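Local coordinates for putative alkaline phosphatase (PDB 4F1V), which binds phosphate with high affinity in the periplasm and probably hands it to the PstSACB ABC transporter for import, at residues D2-Q12 with G24-S33; S33-D44 with N56-S67. One frame throughout, in Å; residues are numbered along the deposited sequence. Where two conformers were deposited one is given.

In the fold
Both contacts are buried in the same lobe, their centres about 10 Å apart, and both reach the phosphate, sharing S33. Contact 1 pairs strand 5-7 with strand 29-30, so its chemistry is mostly backbone hydrogen bonding through glycines, with waters where the two segments part between their ladders; its exposed residues, D2 and Q27, lie at the end away from the phosphate. Contact 2 lays helix 33-42 over strand 59-62, the other neighbour of strand 5-7, and is made by side chains: small and apolar ones in the middle, polar ones at the ends. Direct ties join the two, among them the probable hydrogen bond from A8 N to G61 O, 2.8 Å.

Contact 1. Residues D2-Q12 with G24-S33; sequences DINGGGATLPQ and GFAQYIGVGS. With PI (hydrogenphosphate ion), chain B.
The carbonyl oxygen of G7 is gripped by two N-H groups. V31 N lies 2.8 Å from G7 O, in the carbonyl plane and on a lone pair; G32 N, 2.9 Å from G7 O, stands well above that plane, 65° out of it. This fork joins the end of strand 5-7 to the start of helix 33-42, whose N-cap is G32. Further back, I29 N donates to G5 O and G7 N to I29 O, a short parallel ladder. G5, G6 and G7 offer Y28 bare main chain, and at G7 the backbone itself (phi 134°) would jam a CB against the preceding carbonyl oxygen. With CG anti to the backbone N (chi1 -178°), the Y28 ring runs along these glycines, G6 CA over one face, 3.8 Å from the ring centroid. Y28 OH donates to A8 O at 2.8 Å, an oxygen in the ring plane, while Q12 CB meets the ring edge.

Toward the chain start the register slips by one residue. I3 N bonds to G24 O, A26 N returns a bond to I3 O, and I3 CG2 lies over the F25 ring, 3.7 Å from its centroid. Two waters bridge the backbones, one from I3 O to A26 O, the other from G5 O to Q27 O.

At the other end T9 OG1, also bonded to S191, donates to phosphate O2 at 2.7 Å, joined there by T9 N; L10 N reaches O4. S33 OG and S33 N both donate to phosphate O1, the hydroxyl at 2.7 Å. R142, S146, G147 and T148 complete the site. An anion beyond the ends of parallel strands, beside a helix N-terminus that probably helps to stabilise its charge, marks a PstS-type binding protein, here on a beta-alpha-beta unit.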
loop_
_atom_site.group_PDB
_atom_site.type_symbol
_atom_site.label_atom_id
_atom_site.label_comp_id
_atom_site.label_asym_id
_atom_site.label_seq_id
_atom_site.Cartn_x
_atom_site.Cartn_y
_atom_site.Cartn_z
ATOM N N ASP A 2 20.184 0.961 -16.506
ATOM C CA ASP A 2 19.247 1.677 -15.651
ATOM C C ASP A 2 18.853 0.739 -14.474
ATOM O O ASP A 2 18.843 -0.471 -14.519
ATOM C CB ASP A 2 18.016 2.097 -16.375
ATOM C CG ASP A 2 18.175 3.457 -17.187
ATOM O OD1 ASP A 2 17.165 3.833 -17.811
ATOM O OD2 ASP A 2 19.215 4.184 -17.086
ATOM N N ILE A 3 18.436 1.418 -13.408
ATOM C CA ILE A 3 17.832 0.795 -12.212
ATOM C C ILE A 3 16.364 0.537 -12.442
ATOM O O ILE A 3 15.608 1.493 -12.750
ATOM C CB ILE A 3 17.968 1.871 -11.022
ATOM C CG1 ILE A 3 19.413 2.185 -10.642
ATOM C CG2 ILE A 3 17.145 1.411 -9.821
ATOM C CD1 ILE A 3 20.175 0.988 -10.117
ATOM N N ASN A 4 15.947 -0.702 -12.341
ATOM C CA ASN A 4 14.604 -1.101 -12.687
ATOM C C ASN A 4 13.757 -1.431 -11.433
ATOM O O ASN A 4 14.124 -2.341 -10.658
ATOM C CB ASN A 4 14.636 -2.336 -13.574
ATOM C CG ASN A 4 15.404 -2.083 -14.844
ATOM O OD1 ASN A 4 15.139 -1.122 -15.560
ATOM N ND2 ASN A 4 16.364 -2.954 -15.141
ATOM N N GLY A 5 12.620 -0.748 -11.297
ATOM C CA GLY A 5 11.667 -0.985 -10.216
ATOM C C GLY A 5 10.242 -1.078 -10.747
ATOM O O GLY A 5 9.874 -0.709 -11.853
ATOM N N GLY A 6 9.375 -1.570 -9.856
ATOM C CA GLY A 6 7.976 -1.832 -10.194
ATOM C C GLY A 6 7.322 -2.554 -9.043
ATOM O O GLY A 6 7.935 -2.827 -8.017
ATOM N N GLY A 7 6.014 -2.872 -9.232
ATOM C CA GLY A 7 5.261 -3.553 -8.191
ATOM C C GLY A 7 3.920 -2.909 -7.975
ATOM O O GLY A 7 3.133 -2.701 -8.921
ATOM N N ALA A 8 3.616 -2.582 -6.701
ATOM C CA ALA A 8 2.354 -1.995 -6.279
ATOM C C ALA A 8 1.816 -0.970 -7.277
ATOM O O ALA A 8 2.518 -0.015 -7.645
ATOM C CB ALA A 8 2.569 -1.312 -4.934
ATOM N N THR A 9 0.531 -1.119 -7.628
ATOM C CA THR A 9 -0.164 -0.115 -8.403
ATOM C C THR A 9 -0.733 1.031 -7.554
ATOM O O THR A 9 -0.904 2.139 -8.076
ATOM C CB THR A 9 -1.288 -0.713 -9.309
ATOM O OG1 THR A 9 -2.409 -1.163 -8.505
ATOM C CG2 THR A 9 -0.764 -1.794 -10.203
ATOM N N LEU A 10 -0.998 0.803 -6.261
ATOM C CA LEU A 10 -1.629 1.848 -5.443
ATOM C C LEU A 10 -0.878 3.182 -5.583
ATOM O O LEU A 10 -1.555 4.226 -5.746
ATOM C CB LEU A 10 -1.825 1.343 -4.015
ATOM C CG LEU A 10 -2.216 2.363 -2.930
ATOM C CD1 LEU A 10 -3.037 1.724 -1.850
ATOM C CD2 LEU A 10 -0.971 3.051 -2.322
ATOM N N PRO A 11 0.454 3.202 -5.511
ATOM C CA PRO A 11 1.242 4.455 -5.590
ATOM C C PRO A 11 1.949 4.658 -6.937
ATOM O O PRO A 11 2.862 5.451 -7.044
ATOM C CB PRO A 11 2.296 4.290 -4.501
ATOM C CG PRO A 11 2.649 2.828 -4.643
ATOM C CD PRO A 11 1.357 2.113 -5.069
ATOM N N GLN A 12 1.535 3.925 -7.977
ATOM C CA GLN A 12 2.353 4.002 -9.209
ATOM C C GLN A 12 2.359 5.413 -9.803
ATOM O O GLN A 12 3.386 5.789 -10.368
ATOM C CB GLN A 12 1.907 2.989 -10.284
ATOM C CG GLN A 12 0.546 3.378 -10.896
ATOM C CD GLN A 12 0.019 2.370 -11.852
ATOM O OE1 GLN A 12 0.222 1.153 -11.681
ATOM N NE2 GLN A 12 -0.620 2.836 -12.906
ATOM N N GLY A 24 19.181 7.713 -13.393
ATOM C CA GLY A 24 19.492 6.313 -13.577
ATOM C C GLY A 24 18.326 5.399 -13.398
ATOM O O GLY A 24 18.445 4.211 -13.730
ATOM N N PHE A 25 17.184 5.859 -12.856
ATOM C CA PHE A 25 16.014 5.027 -12.618
ATOM C C PHE A 25 15.158 4.990 -13.857
ATOM O O PHE A 25 14.701 6.009 -14.377
ATOM C CB PHE A 25 15.174 5.551 -11.444
ATOM C CG PHE A 25 15.672 5.159 -10.082
ATOM C CD1 PHE A 25 16.905 5.600 -9.590
ATOM C CD2 PHE A 25 14.892 4.405 -9.236
ATOM C CE1 PHE A 25 17.326 5.275 -8.333
ATOM C CE2 PHE A 25 15.313 4.037 -7.988
ATOM C CZ PHE A 25 16.539 4.464 -7.508
ATOM N N ALA A 26 14.882 3.793 -14.324
ATOM C CA ALA A 26 13.871 3.552 -15.361
ATOM C C ALA A 26 12.474 3.878 -14.805
ATOM O O ALA A 26 12.240 3.911 -13.589
ATOM C CB ALA A 26 13.911 2.103 -15.781
ATOM N N GLN A 27 11.535 4.133 -15.690
ATOM C CA GLN A 27 10.192 4.476 -15.234
ATOM C C GLN A 27 9.606 3.221 -14.534
ATOM O O GLN A 27 9.698 2.083 -14.949
ATOM C CB GLN A 27 9.354 4.920 -16.414
ATOM C CG GLN A 27 9.768 6.239 -17.091
ATOM C CD GLN A 27 9.873 7.384 -16.047
ATOM O OE1 GLN A 27 8.841 7.803 -15.451
ATOM N NE2 GLN A 27 11.054 7.931 -15.852
ATOM N N TYR A 28 8.888 3.515 -13.423
ATOM C CA TYR A 28 8.281 2.497 -12.568
ATOM C C TYR A 28 7.192 1.728 -13.311
ATOM O O TYR A 28 6.389 2.316 -14.057
ATOM C CB TYR A 28 7.618 3.221 -11.358
ATOM C CG TYR A 28 6.974 2.319 -10.344
ATOM C CD1 TYR A 28 7.759 1.727 -9.348
ATOM C CD2 TYR A 28 5.604 2.047 -10.341
ATOM C CE1 TYR A 28 7.163 0.929 -8.365
ATOM C CE2 TYR A 28 5.009 1.248 -9.370
ATOM C CZ TYR A 28 5.803 0.717 -8.375
ATOM O OH TYR A 28 5.260 -0.042 -7.362
ATOM N N ILE A 29 7.146 0.439 -13.094
ATOM C CA ILE A 29 6.198 -0.449 -13.762
ATOM C C ILE A 29 5.169 -1.029 -12.757
ATOM O O ILE A 29 5.554 -1.793 -11.848
ATOM C CB ILE A 29 6.934 -1.598 -14.495
ATOM C CG1 ILE A 29 7.922 -1.018 -15.533
ATOM C CG2 ILE A 29 5.956 -2.576 -15.106
ATOM C CD1 ILE A 29 8.923 -2.016 -16.064
ATOM N N GLY A 30 3.922 -0.654 -12.902
ATOM C CA GLY A 30 2.879 -1.096 -11.944
ATOM C C GLY A 30 2.291 -2.425 -12.371
ATOM O O GLY A 30 1.645 -2.541 -13.446
ATOM N N VAL A 31 2.479 -3.465 -11.546
ATOM C CA VAL A 31 2.047 -4.842 -11.797
ATOM C C VAL A 31 1.381 -5.480 -10.608
ATOM O O VAL A 31 0.976 -6.636 -10.732
ATOM C CB VAL A 31 3.224 -5.714 -12.322
ATOM C CG1 VAL A 31 3.608 -5.354 -13.747
ATOM C CG2 VAL A 31 4.440 -5.623 -11.370
ATOM N N GLY A 32 1.278 -4.803 -9.457
ATOM C CA GLY A 32 0.762 -5.425 -8.241
ATOM C C GLY A 32 1.903 -5.763 -7.277
ATOM O O GLY A 32 3.010 -6.091 -7.685
ATOM N N SER A 33 1.568 -5.720 -5.979
ATOM C CA SER A 33 2.571 -5.983 -4.979
ATOM C C SER A 33 3.113 -7.375 -4.967
ATOM O O SER A 33 4.308 -7.602 -4.744
ATOM C CB SER A 33 2.044 -5.636 -3.559
ATOM O OG SER A 33 1.781 -4.257 -3.389
HETATM P P PI B . -1.364 -3.079 -5.285
HETATM O O1 PI B . -0.485 -4.226 -4.786
HETATM O O2 PI B . -1.372 -3.008 -6.813
HETATM O O3 PI B . -2.785 -3.213 -4.722
HETATM O O4 PI B . -0.753 -1.742 -4.779
HETATM O O HOH W 1 17.216 6.486 -16.417
HETATM O O HOH W 2 13.143 2.206 -11.562
HETATM O O HOH W 3 11.408 -0.048 -14.084
HETATM O O HOH W 4 -0.276 -0.543 -13.972
#

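Contact 2. Residues S33-D44 with N56-S67; sequences SGNGKAAFLNND and NVHWAGSDSKLS. With PI (hydrogenphosphate ion), chain B.
G36 and A60 meet where helix 33-42 lies along strand 59-62, running nearly antiparallel to it at 157°, and here the packing is tight: A60 CB touches G36 O at 3.3 Å. G36 faces the strand and brings no side chain between the two backbones, and A60 adds just a methyl, which lets the axes come within 7.2 Å. F40 and V57 fill the sides. Both methyls of V57 press on A39 and its carbonyl oxygen, while F40 swings its ring toward H58 and W59, turning an edge to H58 O.

The opposite side of the helix is looser. N35 and A38, both partly exposed, make no contact with segment 56-67, and N42 is exposed, its ND2 donating to A38 O.

Polar groups close both ends. N43, in the positive-phi place of a Schellman motif, uses both halves of its amide. V57 N reaches N43 OD1 at 2.8 Å, almost straight at 174°, and N43 ND2 gives a bond of 2.9 Å to N56 OD1, the two amide planes only 24° apart. K37 extends past S62, bends at its third torsion and lays CD against L66 CD2; its NZ donates to S64 OG and K65 O, each 3.0 Å away, and its charge is met by E70. S64 OG is in turn bonded to E150.

Beside the phosphate, D63 N donates to S33 OG at 2.9 Å, positioning a hydroxyl that itself serves the ligand. D63 OD2 lies 2.5 Å from phosphate O4, so close that one of the two probably carries a proton and donates it; D63 OD1 is bonded to T294. Helix 33-42 makes the beta-alpha-beta crossover from strand 29-30 to strand 59-62, passing strand 5-7, in the 2-1-3 strand order of the periplasmic binding protein fold.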
loop_
_atom_site.group_PDB
_atom_site.type_symbol
_atom_site.label_atom_id
_atom_site.label_comp_id
_atom_site.label_asym_id
_atom_site.label_seq_id
_atom_site.Cartn_x
_atom_site.Cartn_y
_atom_site.Cartn_z
ATOM N N SER A 33 1.568 -5.720 -5.979
ATOM C CA SER A 33 2.571 -5.983 -4.979
ATOM C C SER A 33 3.113 -7.375 -4.967
ATOM O O SER A 33 4.308 -7.602 -4.744
ATOM C CB SER A 33 2.044 -5.636 -3.559
ATOM O OG SER A 33 1.781 -4.257 -3.389
ATOM N N GLY A 34 2.253 -8.384 -5.187
ATOM C CA GLY A 34 2.756 -9.764 -5.244
ATOM C C GLY A 34 3.804 -9.931 -6.342
ATOM O O GLY A 34 4.860 -10.551 -6.164
ATOM N N ASN A 35 3.496 -9.374 -7.525
ATOM C CA ASN A 35 4.461 -9.424 -8.634
ATOM C C ASN A 35 5.731 -8.645 -8.295
ATOM O O ASN A 35 6.829 -9.062 -8.669
ATOM C CB ASN A 35 3.820 -8.911 -9.906
ATOM C CG ASN A 35 2.899 -9.910 -10.527
ATOM O OD1 ASN A 35 3.212 -11.115 -10.553
ATOM N ND2 ASN A 35 1.731 -9.457 -11.039
ATOM N N GLY A 36 5.593 -7.492 -7.623
ATOM C CA GLY A 36 6.777 -6.720 -7.263
ATOM C C GLY A 36 7.702 -7.488 -6.295
ATOM O O GLY A 36 8.928 -7.509 -6.475
ATOM N N LYS A 37 7.101 -8.089 -5.260
ATOM C CA LYS A 37 7.895 -8.879 -4.336
ATOM C C LYS A 37 8.598 -10.040 -5.061
ATOM O O LYS A 37 9.791 -10.274 -4.879
ATOM C CB LYS A 37 7.040 -9.405 -3.174
ATOM C CG LYS A 37 6.506 -8.289 -2.238
ATOM C CD LYS A 37 5.943 -8.853 -0.946
ATOM C CE LYS A 37 4.748 -9.704 -1.079
ATOM N NZ LYS A 37 4.342 -10.343 0.201
ATOM N N ALA A 38 7.880 -10.747 -5.913
ATOM C CA ALA A 38 8.494 -11.913 -6.602
ATOM C C ALA A 38 9.623 -11.414 -7.537
ATOM O O ALA A 38 10.663 -12.076 -7.665
ATOM C CB ALA A 38 7.404 -12.687 -7.365
ATOM N N ALA A 39 9.387 -10.301 -8.221
ATOM C CA ALA A 39 10.402 -9.737 -9.115
ATOM C C ALA A 39 11.713 -9.512 -8.367
ATOM O O ALA A 39 12.800 -9.886 -8.806
ATOM C CB ALA A 39 9.894 -8.430 -9.716
ATOM N N PHE A 40 11.610 -8.822 -7.206
ATOM C CA PHE A 40 12.818 -8.512 -6.444
ATOM C C PHE A 40 13.457 -9.788 -5.871
ATOM O O PHE A 40 14.652 -9.999 -5.993
ATOM C CB PHE A 40 12.458 -7.504 -5.337
ATOM C CG PHE A 40 13.690 -7.179 -4.504
ATOM C CD1 PHE A 40 14.512 -6.123 -4.893
ATOM C CD2 PHE A 40 14.041 -7.892 -3.385
ATOM C CE1 PHE A 40 15.667 -5.775 -4.158
ATOM C CE2 PHE A 40 15.179 -7.593 -2.663
ATOM C CZ PHE A 40 15.971 -6.536 -3.055
ATOM N N LEU A 41 12.653 -10.594 -5.184
ATOM C CA LEU A 41 13.183 -11.714 -4.418
ATOM C C LEU A 41 13.906 -12.748 -5.272
ATOM O O LEU A 41 14.841 -13.406 -4.822
ATOM C CB LEU A 41 12.093 -12.353 -3.574
ATOM C CG LEU A 41 11.477 -11.450 -2.469
ATOM C CD1 LEU A 41 10.155 -12.093 -2.013
ATOM C CD2 LEU A 41 12.450 -11.222 -1.315
ATOM N N ASN A 42 13.437 -12.897 -6.524
ATOM C CA ASN A 42 13.969 -13.881 -7.461
ATOM C C ASN A 42 14.795 -13.257 -8.586
ATOM O O ASN A 42 15.267 -13.949 -9.474
ATOM C CB ASN A 42 12.771 -14.706 -8.087
ATOM C CG ASN A 42 11.999 -15.370 -6.970
ATOM O OD1 ASN A 42 12.484 -16.311 -6.356
ATOM N ND2 ASN A 42 10.822 -14.839 -6.638
ATOM N N ASN A 43 14.948 -11.927 -8.570
ATOM C CA ASN A 43 15.562 -11.219 -9.670
ATOM C C ASN A 43 14.956 -11.628 -11.019
ATOM O O ASN A 43 15.665 -12.031 -11.930
ATOM C CB ASN A 43 17.095 -11.345 -9.676
ATOM C CG ASN A 43 17.727 -10.387 -10.682
ATOM O OD1 ASN A 43 17.190 -9.292 -10.880
ATOM N ND2 ASN A 43 18.843 -10.771 -11.247
ATOM N N ASP A 44 13.637 -11.510 -11.092
ATOM C CA ASP A 44 12.870 -12.004 -12.227
ATOM C C ASP A 44 12.117 -10.858 -12.899
ATOM O O ASP A 44 11.004 -10.494 -12.512
ATOM C CB ASP A 44 11.908 -13.085 -11.784
ATOM C CG ASP A 44 11.061 -13.646 -12.931
ATOM O OD1 ASP A 44 11.315 -13.274 -14.085
ATOM O OD2 ASP A 44 10.164 -14.462 -12.580
ATOM N N ASN A 56 17.811 -6.911 -15.158
ATOM C CA ASN A 56 17.738 -7.238 -13.724
ATOM C C ASN A 56 16.681 -6.351 -13.042
ATOM O O ASN A 56 16.310 -5.302 -13.501
ATOM C CB ASN A 56 19.117 -7.060 -13.068
ATOM C CG ASN A 56 20.099 -8.084 -13.607
ATOM O OD1 ASN A 56 19.871 -9.273 -13.505
ATOM N ND2 ASN A 56 21.134 -7.622 -14.274
ATOM N N VAL A 57 16.244 -6.847 -11.859
ATOM C CA VAL A 57 15.330 -6.112 -10.991
ATOM C C VAL A 57 16.164 -5.520 -9.849
ATOM O O VAL A 57 16.921 -6.251 -9.204
ATOM C CB VAL A 57 14.244 -7.020 -10.414
ATOM C CG1 VAL A 57 13.383 -6.290 -9.374
ATOM C CG2 VAL A 57 13.377 -7.571 -11.529
ATOM N N HIS A 58 16.014 -4.224 -9.595
ATOM C CA HIS A 58 16.787 -3.569 -8.558
ATOM C C HIS A 58 15.990 -3.201 -7.327
ATOM O O HIS A 58 16.577 -3.061 -6.243
ATOM C CB HIS A 58 17.480 -2.329 -9.156
ATOM C CG HIS A 58 18.369 -2.677 -10.308
ATOM N ND1 HIS A 58 17.939 -2.653 -11.589
ATOM C CD2 HIS A 58 19.636 -3.189 -10.301
ATOM C CE1 HIS A 58 18.920 -3.084 -12.346
ATOM N NE2 HIS A 58 19.935 -3.490 -11.610
ATOM N N TRP A 59 14.669 -2.984 -7.463
ATOM C CA TRP A 59 13.847 -2.548 -6.316
ATOM C C TRP A 59 12.380 -2.870 -6.660
ATOM O O TRP A 59 12.023 -3.083 -7.810
ATOM C CB TRP A 59 14.036 -1.084 -5.994
ATOM C CG TRP A 59 13.511 -0.062 -6.924
ATOM C CD1 TRP A 59 14.072 0.357 -8.103
ATOM C CD2 TRP A 59 12.307 0.725 -6.784
ATOM N NE1 TRP A 59 13.304 1.358 -8.685
ATOM C CE2 TRP A 59 12.218 1.598 -7.881
ATOM C CE3 TRP A 59 11.287 0.752 -5.806
ATOM C CZ2 TRP A 59 11.167 2.535 -8.023
ATOM C CZ3 TRP A 59 10.238 1.664 -5.923
ATOM C CH2 TRP A 59 10.195 2.562 -7.026
ATOM N N ALA A 60 11.546 -2.830 -5.607
ATOM C CA ALA A 60 10.095 -2.982 -5.788
ATOM C C ALA A 60 9.325 -2.011 -4.879
ATOM O O ALA A 60 9.746 -1.690 -3.781
ATOM C CB ALA A 60 9.632 -4.379 -5.527
ATOM N N GLY A 61 8.155 -1.604 -5.372
ATOM C CA GLY A 61 7.122 -1.018 -4.520
ATOM C C GLY A 61 6.152 -2.102 -4.069
ATOM O O GLY A 61 5.745 -2.930 -4.867
ATOM N N SER A 62 5.752 -2.089 -2.792
ATOM C CA SER A 62 4.798 -3.053 -2.289
ATOM C C SER A 62 3.998 -2.455 -1.135
ATOM O O SER A 62 4.592 -1.860 -0.233
ATOM C CB SER A 62 5.520 -4.307 -1.791
ATOM O OG SER A 62 4.555 -5.268 -1.425
ATOM N N ASP A 63 2.686 -2.648 -1.126
ATOM C CA ASP A 63 1.854 -2.383 0.037
ATOM C C ASP A 63 1.488 -3.685 0.783
ATOM O O ASP A 63 0.668 -3.654 1.718
ATOM C CB ASP A 63 0.622 -1.440 -0.209
ATOM C CG ASP A 63 0.424 -1.120 -1.702
ATOM O OD1 ASP A 63 0.855 -0.068 -2.172
ATOM O OD2 ASP A 63 -0.158 -2.017 -2.358
ATOM N N SER A 64 2.110 -4.786 0.384
ATOM C CA SER A 64 2.100 -6.041 1.103
ATOM C C SER A 64 3.453 -6.249 1.795
ATOM O O SER A 64 4.510 -6.188 1.142
ATOM C CB SER A 64 1.856 -7.221 0.147
ATOM O OG SER A 64 2.080 -8.459 0.759
ATOM N N LYS A 65 3.468 -6.524 3.088
ATOM C CA LYS A 65 4.730 -6.826 3.771
ATOM C C LYS A 65 5.359 -8.113 3.237
ATOM O O LYS A 65 4.685 -9.060 2.837
ATOM C CB LYS A 65 4.509 -6.993 5.263
ATOM C CG LYS A 65 4.287 -5.633 5.988
ATOM C CD LYS A 65 4.424 -5.663 7.478
ATOM C CE LYS A 65 5.713 -5.933 8.130
ATOM N NZ LYS A 65 5.607 -5.491 9.632
ATOM N N LEU A 66 6.697 -8.115 3.303
ATOM C CA LEU A 66 7.427 -9.365 3.106
ATOM C C LEU A 66 7.056 -10.376 4.227
ATOM O O LEU A 66 7.114 -10.034 5.407
ATOM C CB LEU A 66 8.925 -9.075 3.084
ATOM C CG LEU A 66 9.370 -8.343 1.834
ATOM C CD1 LEU A 66 10.719 -7.701 2.055
ATOM C CD2 LEU A 66 9.498 -9.273 0.601
ATOM N N SER A 67 6.675 -11.591 3.825
ATOM C CA SER A 67 6.290 -12.585 4.791
ATOM C C SER A 67 7.534 -13.209 5.430
ATOM O O SER A 67 8.658 -13.093 4.965
ATOM C CB SER A 67 5.484 -13.696 4.113
ATOM O OG SER A 67 6.375 -14.423 3.267
HETATM P P PI B . -1.364 -3.079 -5.285
HETATM O O1 PI B . -0.485 -4.226 -4.786
HETATM O O2 PI B . -1.372 -3.008 -6.813
HETATM O O3 PI B . -2.785 -3.213 -4.722
HETATM O O4 PI B . -0.753 -1.742 -4.779
#